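PDB 3H74: pyridoxal kinase, which probably catalyses the ATP-dependent phosphorylation of pyridoxal to pyridoxal 5'-phosphate, the coenzyme form of vitamin B6. Local coordinates for residues S22-Y32 and T216-R227; A35-S43 and V54-F65. One frame throughout, in Å; residues are numbered along the deposited sequence. Where two conformers were deposited one is given.

Contact 1. Residues S22-Y32 and T216-R227; sequences SALPVLTAMQY and TLAAVIAGLLGR
Arg-227 sets CG beside its backbone N and then bends at chi2 (-79°), which lays its guanidinium flat on the ring of Tyr-32, whose own chi1 sets CG beside its backbone N. Arg-227 CZ sits 3.5 Å from the ring centroid, a cation-pi stack with the planes 18° apart; Arg-227 NH2 lies over the ring centre, and CZ is toward the phenol end. From the guanidinium edge, Arg-227 NE donates to Met-30 O at 3.0 Å, while NH1 goes on to Ser-4 OG. Past the stack, the Tyr-32 hydroxyl OH donates to Gly-223 O at 2.7 Å, so the ring is held both over one face and at its phenolic end. The backbone here is turned by a Schellman motif: Gln-31, with positive phi, ends helix 19-29 and sends the chain into strand 32-42. In this ribokinase-like alpha/beta fold, helices 19-29 and 213-226 pack side by side, nearly parallel at 24°, with short-segment axes 9.4 Å apart. Gly-223, with no side chain, presents its CA directly to Leu-27 CD2, 3.6 Å away. The selenium of selenomethionine Met-30, SE, packs on the same Gly-223 CA at 4.0 Å. Toward the N-terminal ends of both segments, Ala-219 CB rests among Ala-23, Val-26 and Leu-27, with Val-26 CG1 also meeting Val-220 CG2 at 4.1 Å.

Contact 2. Residues A35-S43 and V54-F65; sequences AALPTSLLS and VVDLSTWLPQVF
Leu-37 is the main bump: its forked end pushes from strand 32-42 into a hollow walled by Trp-60, Leu-61, Val-64 and Phe-65. With CG anti to the backbone N (chi1 -179°), Leu-37 sends CD1 to Trp-60 CZ3 at 3.6 Å and to Val-64 CG1, and CD2 to Phe-65 CE1 at 3.7 Å and to Leu-61 CG. Val-64 CG2 in turn covers one face of the Trp-60 ring, and Pro-38 O lies at that ring's edge. A second bump, Leu-57 CD1, fits where the chain turns its corner, touching Pro-38 CB at 3.9 Å and Leu-41 CB. Beyond the corner the two segments become a beta hairpin at the margin of the large mixed sheet. Leu-41 and Val-55 form an antiparallel hydrogen-bonded pair, with Val-55 N to Leu-41 O at 2.8 Å, and Leu-42 packs alongside Val-54 on the other face. Two waters bridge the segments: one joins Thr-39 O to Leu-57 N, the other Ser-40 OG to Val-55 O. Apolar packing therefore joins the helix to the strand, while between these segments the hairpin adds one direct backbone bond to its apolar pairs, and waters link polar atoms at and beside the corner, consistent with its partly exposed position.

How the contacts relate
From the N terminus, strand 4-13 leads into helix 19-29, which supplies the first half of contact 1, and the chain then enters strand 32-42, the first half of contact 2. Contact 2 closes first, only 11 residues on, when strand 54-55 turns back as a hairpin and helix 61-70 follows. Contact 1 closes later, 184 residues on, when helix 213-226 arrives, so contact 2 is nested inside its loop. Their centres lie about 21 Å apart, yet they touch where Leu-24 CD1 packs 3.7 Å from Ala-36 CB. Contact 1 ties helix 213-226 to helix 19-29, which lies on strand 4-13, and to the start of strand 32-42; contact 2 ties the sheet's edge to helix 61-70.

Contact 1. Residues S22-Y32 and T216-R227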
# COMPACT_ATOMS: atom_id res chain seq x y z
N SER A 22 -0.05 6.08 -10.08
CA SER A 22 -0.97 4.99 -10.40
C SER A 22 -2.18 4.96 -9.47
O SER A 22 -3.27 4.60 -9.90
CB SER A 22 -0.25 3.64 -10.43
OG SER A 22 0.39 3.38 -9.20
N ALA A 23 -2.01 5.38 -8.21
CA ALA A 23 -3.14 5.43 -7.29
C ALA A 23 -4.18 6.45 -7.74
O ALA A 23 -5.38 6.20 -7.61
CB ALA A 23 -2.67 5.73 -5.89
N LEU A 24 -3.74 7.60 -8.26
CA LEU A 24 -4.68 8.63 -8.70
C LEU A 24 -5.66 8.14 -9.76
O LEU A 24 -6.87 8.26 -9.58
CB LEU A 24 -3.95 9.90 -9.15
CG LEU A 24 -4.09 11.12 -8.24
CD1 LEU A 24 -3.11 12.20 -8.67
CD2 LEU A 24 -5.52 11.66 -8.24
N PRO A 25 -5.15 7.62 -10.90
CA PRO A 25 -6.08 7.08 -11.90
C PRO A 25 -6.99 5.97 -11.36
O PRO A 25 -8.19 5.98 -11.62
CB PRO A 25 -5.14 6.56 -13.00
CG PRO A 25 -3.92 7.41 -12.86
CD PRO A 25 -3.76 7.57 -11.38
N VAL A 26 -6.43 5.03 -10.60
CA VAL A 26 -7.21 3.90 -10.11
C VAL A 26 -8.35 4.35 -9.19
O VAL A 26 -9.51 3.97 -9.38
CB VAL A 26 -6.28 2.88 -9.42
CG1 VAL A 26 -7.08 1.84 -8.62
CG2 VAL A 26 -5.39 2.19 -10.45
N LEU A 27 -8.03 5.18 -8.20
CA LEU A 27 -9.04 5.58 -7.23
C LEU A 27 -10.03 6.59 -7.81
O LEU A 27 -11.20 6.57 -7.46
CB LEU A 27 -8.37 6.07 -5.95
CG LEU A 27 -7.75 4.90 -5.15
CD1 LEU A 27 -6.69 5.42 -4.18
CD2 LEU A 27 -8.81 4.07 -4.43
N THR A 28 -9.57 7.43 -8.73
CA THR A 28 -10.50 8.30 -9.46
C THR A 28 -11.50 7.44 -10.24
O THR A 28 -12.71 7.69 -10.19
CB THR A 28 -9.73 9.25 -10.39
OG1 THR A 28 -8.89 10.09 -9.60
CG2 THR A 28 -10.68 10.14 -11.18
N ALA A 29 -11.02 6.41 -10.93
CA ALA A 29 -11.91 5.54 -11.69
C ALA A 29 -12.91 4.84 -10.78
O ALA A 29 -14.04 4.57 -11.18
CB ALA A 29 -11.11 4.52 -12.49
N MSE A 30 -12.52 4.59 -9.54
CA MSE A 30 -13.38 3.96 -8.54
C MSE A 30 -14.27 4.98 -7.82
O MSE A 30 -14.82 4.65 -6.81
CB MSE A 30 -12.52 3.17 -7.51
CG MSE A 30 -11.69 1.99 -8.19
SE MSE A 30 -10.58 0.83 -7.00
CE MSE A 30 -12.37 0.83 -6.07
N GLN A 31 -14.35 6.19 -8.33
CA GLN A 31 -15.35 7.17 -7.90
C GLN A 31 -14.98 7.83 -6.54
O GLN A 31 -15.80 8.27 -5.82
CB GLN A 31 -16.77 6.54 -7.89
CG GLN A 31 -17.09 5.61 -9.10
CD GLN A 31 -18.49 4.98 -8.96
OE1 GLN A 31 -19.29 5.67 -8.90
NE2 GLN A 31 -18.61 3.75 -8.56
N TYR A 32 -13.72 8.01 -6.28
CA TYR A 32 -13.25 8.80 -5.18
C TYR A 32 -12.82 10.20 -5.59
O TYR A 32 -12.26 10.37 -6.61
CB TYR A 32 -12.04 8.09 -4.48
CG TYR A 32 -12.42 6.81 -3.78
CD1 TYR A 32 -12.87 6.82 -2.47
CD2 TYR A 32 -12.38 5.61 -4.44
CE1 TYR A 32 -13.25 5.67 -1.85
CE2 TYR A 32 -12.76 4.46 -3.82
CZ TYR A 32 -13.19 4.50 -2.51
OH TYR A 32 -13.57 3.40 -1.83
N THR A 216 -0.29 -0.55 -6.50
CA THR A 216 -1.56 -0.76 -7.18
C THR A 216 -2.45 -1.71 -6.37
O THR A 216 -3.65 -1.46 -6.24
CB THR A 216 -1.31 -1.24 -8.60
OG1 THR A 216 -0.57 -0.23 -9.29
CG2 THR A 216 -2.62 -1.50 -9.33
N LEU A 217 -1.87 -2.77 -5.82
CA LEU A 217 -2.63 -3.65 -4.94
C LEU A 217 -3.27 -2.88 -3.79
O LEU A 217 -4.46 -3.05 -3.49
CB LEU A 217 -1.74 -4.76 -4.40
CG LEU A 217 -2.45 -5.82 -3.54
CD1 LEU A 217 -3.35 -6.74 -4.36
CD2 LEU A 217 -1.43 -6.64 -2.77
N ALA A 218 -2.47 -2.04 -3.13
CA ALA A 218 -2.96 -1.28 -2.00
C ALA A 218 -4.08 -0.33 -2.40
O ALA A 218 -5.08 -0.21 -1.69
CB ALA A 218 -1.85 -0.53 -1.33
N ALA A 219 -3.93 0.35 -3.54
CA ALA A 219 -4.96 1.26 -4.02
C ALA A 219 -6.26 0.51 -4.30
O ALA A 219 -7.34 0.98 -3.94
CB ALA A 219 -4.49 2.03 -5.26
N VAL A 220 -6.16 -0.64 -4.95
CA VAL A 220 -7.35 -1.44 -5.26
C VAL A 220 -8.04 -1.94 -3.99
O VAL A 220 -9.26 -1.85 -3.86
CB VAL A 220 -7.02 -2.61 -6.22
CG1 VAL A 220 -8.17 -3.57 -6.33
CG2 VAL A 220 -6.64 -2.06 -7.59
N ILE A 221 -7.25 -2.44 -3.05
CA ILE A 221 -7.82 -2.92 -1.79
C ILE A 221 -8.52 -1.79 -1.03
O ILE A 221 -9.68 -1.94 -0.60
CB ILE A 221 -6.74 -3.60 -0.92
CG1 ILE A 221 -6.33 -4.94 -1.56
CG2 ILE A 221 -7.21 -3.79 0.53
CD1 ILE A 221 -5.14 -5.62 -0.91
N ALA A 222 -7.86 -0.64 -0.89
CA ALA A 222 -8.47 0.49 -0.22
C ALA A 222 -9.73 0.93 -0.94
O ALA A 222 -10.74 1.22 -0.29
CB ALA A 222 -7.49 1.64 -0.10
N GLY A 223 -9.68 0.98 -2.28
CA GLY A 223 -10.83 1.40 -3.06
C GLY A 223 -12.02 0.48 -2.90
O GLY A 223 -13.17 0.94 -2.77
N LEU A 224 -11.78 -0.82 -2.89
CA LEU A 224 -12.87 -1.79 -2.73
C LEU A 224 -13.44 -1.77 -1.31
O LEU A 224 -14.66 -1.79 -1.13
CB LEU A 224 -12.42 -3.19 -3.12
CG LEU A 224 -12.12 -3.40 -4.61
CD1 LEU A 224 -11.40 -4.72 -4.82
CD2 LEU A 224 -13.40 -3.33 -5.45
N LEU A 225 -12.57 -1.70 -0.32
CA LEU A 225 -13.04 -1.64 1.06
C LEU A 225 -13.86 -0.38 1.29
O LEU A 225 -14.89 -0.43 1.96
CB LEU A 225 -11.88 -1.71 2.05
CG LEU A 225 -11.13 -3.03 2.09
CD1 LEU A 225 -9.93 -2.90 3.00
CD2 LEU A 225 -12.04 -4.18 2.55
N GLY A 226 -13.42 0.74 0.72
CA GLY A 226 -14.13 2.00 0.88
C GLY A 226 -15.49 2.02 0.23
O GLY A 226 -16.33 2.85 0.55
N ARG A 227 -15.71 1.08 -0.70
CA ARG A 227 -17.00 0.97 -1.38
C ARG A 227 -17.88 -0.11 -0.74
O ARG A 227 -18.96 -0.42 -1.25
CB ARG A 227 -16.82 0.74 -2.89
CG ARG A 227 -16.22 1.94 -3.65
CD ARG A 227 -17.22 3.07 -3.95
NE ARG A 227 -16.54 4.30 -4.37
CZ ARG A 227 -16.25 5.31 -3.55
NH1 ARG A 227 -16.58 5.25 -2.26
NH2 ARG A 227 -15.62 6.38 -4.02

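Contact 2. Residues A35-S43 and V54-F65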
# COMPACT_ATOMS: atom_id res chain seq x y z
N ALA A 35 -7.62 13.07 -2.48
CA ALA A 35 -6.68 14.07 -1.99
C ALA A 35 -5.31 13.42 -2.16
O ALA A 35 -4.95 12.50 -1.42
CB ALA A 35 -6.97 14.41 -0.53
N ALA A 36 -4.58 13.87 -3.17
CA ALA A 36 -3.33 13.22 -3.59
C ALA A 36 -2.15 13.94 -2.96
O ALA A 36 -1.72 14.98 -3.46
CB ALA A 36 -3.23 13.22 -5.12
N LEU A 37 -1.64 13.39 -1.87
CA LEU A 37 -0.63 14.05 -1.06
C LEU A 37 0.75 13.40 -1.19
O LEU A 37 0.99 12.34 -0.61
CB LEU A 37 -1.06 14.05 0.40
CG LEU A 37 -0.10 14.74 1.37
CD1 LEU A 37 0.03 16.21 1.02
CD2 LEU A 37 -0.54 14.57 2.81
N PRO A 38 1.67 14.03 -1.94
CA PRO A 38 3.03 13.48 -1.98
C PRO A 38 3.71 13.54 -0.62
O PRO A 38 3.70 14.59 0.04
CB PRO A 38 3.75 14.40 -2.98
CG PRO A 38 2.63 15.00 -3.82
CD PRO A 38 1.53 15.20 -2.82
N THR A 39 4.32 12.43 -0.21
CA THR A 39 5.17 12.40 0.98
C THR A 39 6.62 12.71 0.60
O THR A 39 7.42 13.06 1.47
CB THR A 39 5.09 11.03 1.66
OG1 THR A 39 5.35 10.04 0.67
CG2 THR A 39 3.72 10.78 2.26
N SER A 40 6.91 12.57 -0.69
CA SER A 40 8.22 12.81 -1.29
C SER A 40 7.91 13.10 -2.76
O SER A 40 6.95 12.54 -3.30
CB SER A 40 9.11 11.57 -1.18
OG SER A 40 10.40 11.79 -1.74
N LEU A 41 8.69 13.97 -3.39
CA LEU A 41 8.49 14.31 -4.80
C LEU A 41 9.81 14.07 -5.53
O LEU A 41 10.84 14.64 -5.16
CB LEU A 41 8.06 15.77 -4.92
CG LEU A 41 7.81 16.30 -6.33
CD1 LEU A 41 6.75 15.50 -7.11
CD2 LEU A 41 7.43 17.77 -6.25
N LEU A 42 9.78 13.22 -6.55
CA LEU A 42 11.00 12.74 -7.23
C LEU A 42 10.91 12.93 -8.72
O LEU A 42 9.82 12.80 -9.30
CB LEU A 42 11.24 11.25 -6.97
CG LEU A 42 11.26 10.75 -5.52
CD1 LEU A 42 9.86 10.38 -5.01
CD2 LEU A 42 12.15 9.51 -5.43
N SER A 43 12.05 13.18 -9.36
CA SER A 43 12.09 13.27 -10.82
C SER A 43 11.71 11.93 -11.49
O SER A 43 11.05 11.91 -12.55
CB SER A 43 13.48 13.70 -11.29
OG SER A 43 14.47 12.86 -10.74
N VAL A 54 15.14 14.97 -5.78
CA VAL A 54 14.08 14.75 -4.82
C VAL A 54 13.86 15.98 -3.96
O VAL A 54 14.83 16.56 -3.44
CB VAL A 54 14.44 13.56 -3.89
CG1 VAL A 54 13.36 13.33 -2.82
CG2 VAL A 54 14.67 12.28 -4.70
N VAL A 55 12.60 16.38 -3.79
CA VAL A 55 12.24 17.45 -2.86
C VAL A 55 11.94 16.83 -1.51
O VAL A 55 11.13 15.89 -1.40
CB VAL A 55 11.00 18.23 -3.33
CG1 VAL A 55 10.74 19.40 -2.39
CG2 VAL A 55 11.18 18.72 -4.75
N ASP A 56 12.60 17.35 -0.47
CA ASP A 56 12.32 16.99 0.90
C ASP A 56 11.06 17.72 1.34
O ASP A 56 11.03 18.95 1.39
CB ASP A 56 13.53 17.38 1.76
CG ASP A 56 13.39 16.98 3.22
OD1 ASP A 56 12.33 16.46 3.61
OD2 ASP A 56 14.37 17.19 3.98
N LEU A 57 10.00 16.96 1.64
CA LEU A 57 8.71 17.54 2.02
C LEU A 57 8.45 17.47 3.53
O LEU A 57 7.33 17.68 3.99
CB LEU A 57 7.56 16.90 1.22
CG LEU A 57 7.64 17.08 -0.30
CD1 LEU A 57 6.56 16.25 -0.99
CD2 LEU A 57 7.52 18.55 -0.68
N SER A 58 9.50 17.19 4.30
CA SER A 58 9.34 17.07 5.75
C SER A 58 8.80 18.34 6.42
O SER A 58 8.09 18.24 7.42
CB SER A 58 10.65 16.63 6.42
OG SER A 58 11.66 17.58 6.18
N THR A 59 9.14 19.51 5.88
CA THR A 59 8.63 20.77 6.44
C THR A 59 7.33 21.22 5.78
O THR A 59 6.68 22.14 6.27
CB THR A 59 9.66 21.93 6.37
OG1 THR A 59 9.91 22.31 5.01
CG2 THR A 59 10.97 21.55 7.03
N TRP A 60 6.94 20.57 4.68
CA TRP A 60 5.71 20.91 3.97
C TRP A 60 4.49 20.19 4.54
O TRP A 60 3.46 20.82 4.76
CB TRP A 60 5.85 20.67 2.46
CG TRP A 60 4.62 21.02 1.65
CD1 TRP A 60 4.08 22.27 1.45
CD2 TRP A 60 3.82 20.12 0.88
NE1 TRP A 60 2.98 22.19 0.62
CE2 TRP A 60 2.80 20.88 0.26
CE3 TRP A 60 3.86 18.73 0.67
CZ2 TRP A 60 1.82 20.29 -0.56
CZ3 TRP A 60 2.88 18.15 -0.13
CH2 TRP A 60 1.87 18.93 -0.73
N LEU A 61 4.57 18.87 4.77
CA LEU A 61 3.40 18.14 5.27
C LEU A 61 2.77 18.75 6.53
O LEU A 61 1.55 18.83 6.63
CB LEU A 61 3.66 16.64 5.47
CG LEU A 61 3.07 15.73 4.39
CD1 LEU A 61 3.74 15.98 3.05
CD2 LEU A 61 3.18 14.25 4.77
N PRO A 62 3.60 19.18 7.51
CA PRO A 62 2.97 19.83 8.67
C PRO A 62 2.13 21.05 8.30
O PRO A 62 1.08 21.28 8.89
CB PRO A 62 4.17 20.23 9.55
CG PRO A 62 5.28 19.31 9.14
CD PRO A 62 5.07 19.08 7.68
N GLN A 63 2.59 21.81 7.31
CA GLN A 63 1.84 22.97 6.83
C GLN A 63 0.57 22.58 6.10
O GLN A 63 -0.45 23.25 6.21
CB GLN A 63 2.71 23.80 5.91
CG GLN A 63 4.03 24.26 6.51
CD GLN A 63 4.79 25.13 5.54
OE1 GLN A 63 4.27 26.13 5.05
NE2 GLN A 63 6.02 24.73 5.24
N VAL A 64 0.65 21.50 5.32
CA VAL A 64 -0.53 20.95 4.66
C VAL A 64 -1.59 20.56 5.69
O VAL A 64 -2.73 20.98 5.60
CB VAL A 64 -0.18 19.71 3.79
CG1 VAL A 64 -1.44 19.09 3.19
CG2 VAL A 64 0.77 20.11 2.68
N PHE A 65 -1.19 19.77 6.69
CA PHE A 65 -2.13 19.32 7.70
C PHE A 65 -2.70 20.49 8.49
O PHE A 65 -3.89 20.51 8.80
CB PHE A 65 -1.49 18.30 8.63
CG PHE A 65 -1.08 17.01 7.94
CD1 PHE A 65 -1.87 16.46 6.92
CD2 PHE A 65 0.08 16.36 8.32
CE1 PHE A 65 -1.49 15.27 6.29
CE2 PHE A 65 0.46 15.17 7.69
CZ PHE A 65 -0.33 14.64 6.67
O HOH W 1 9.88 14.15 1.97
O HOH W 2 11.54 13.54 -0.03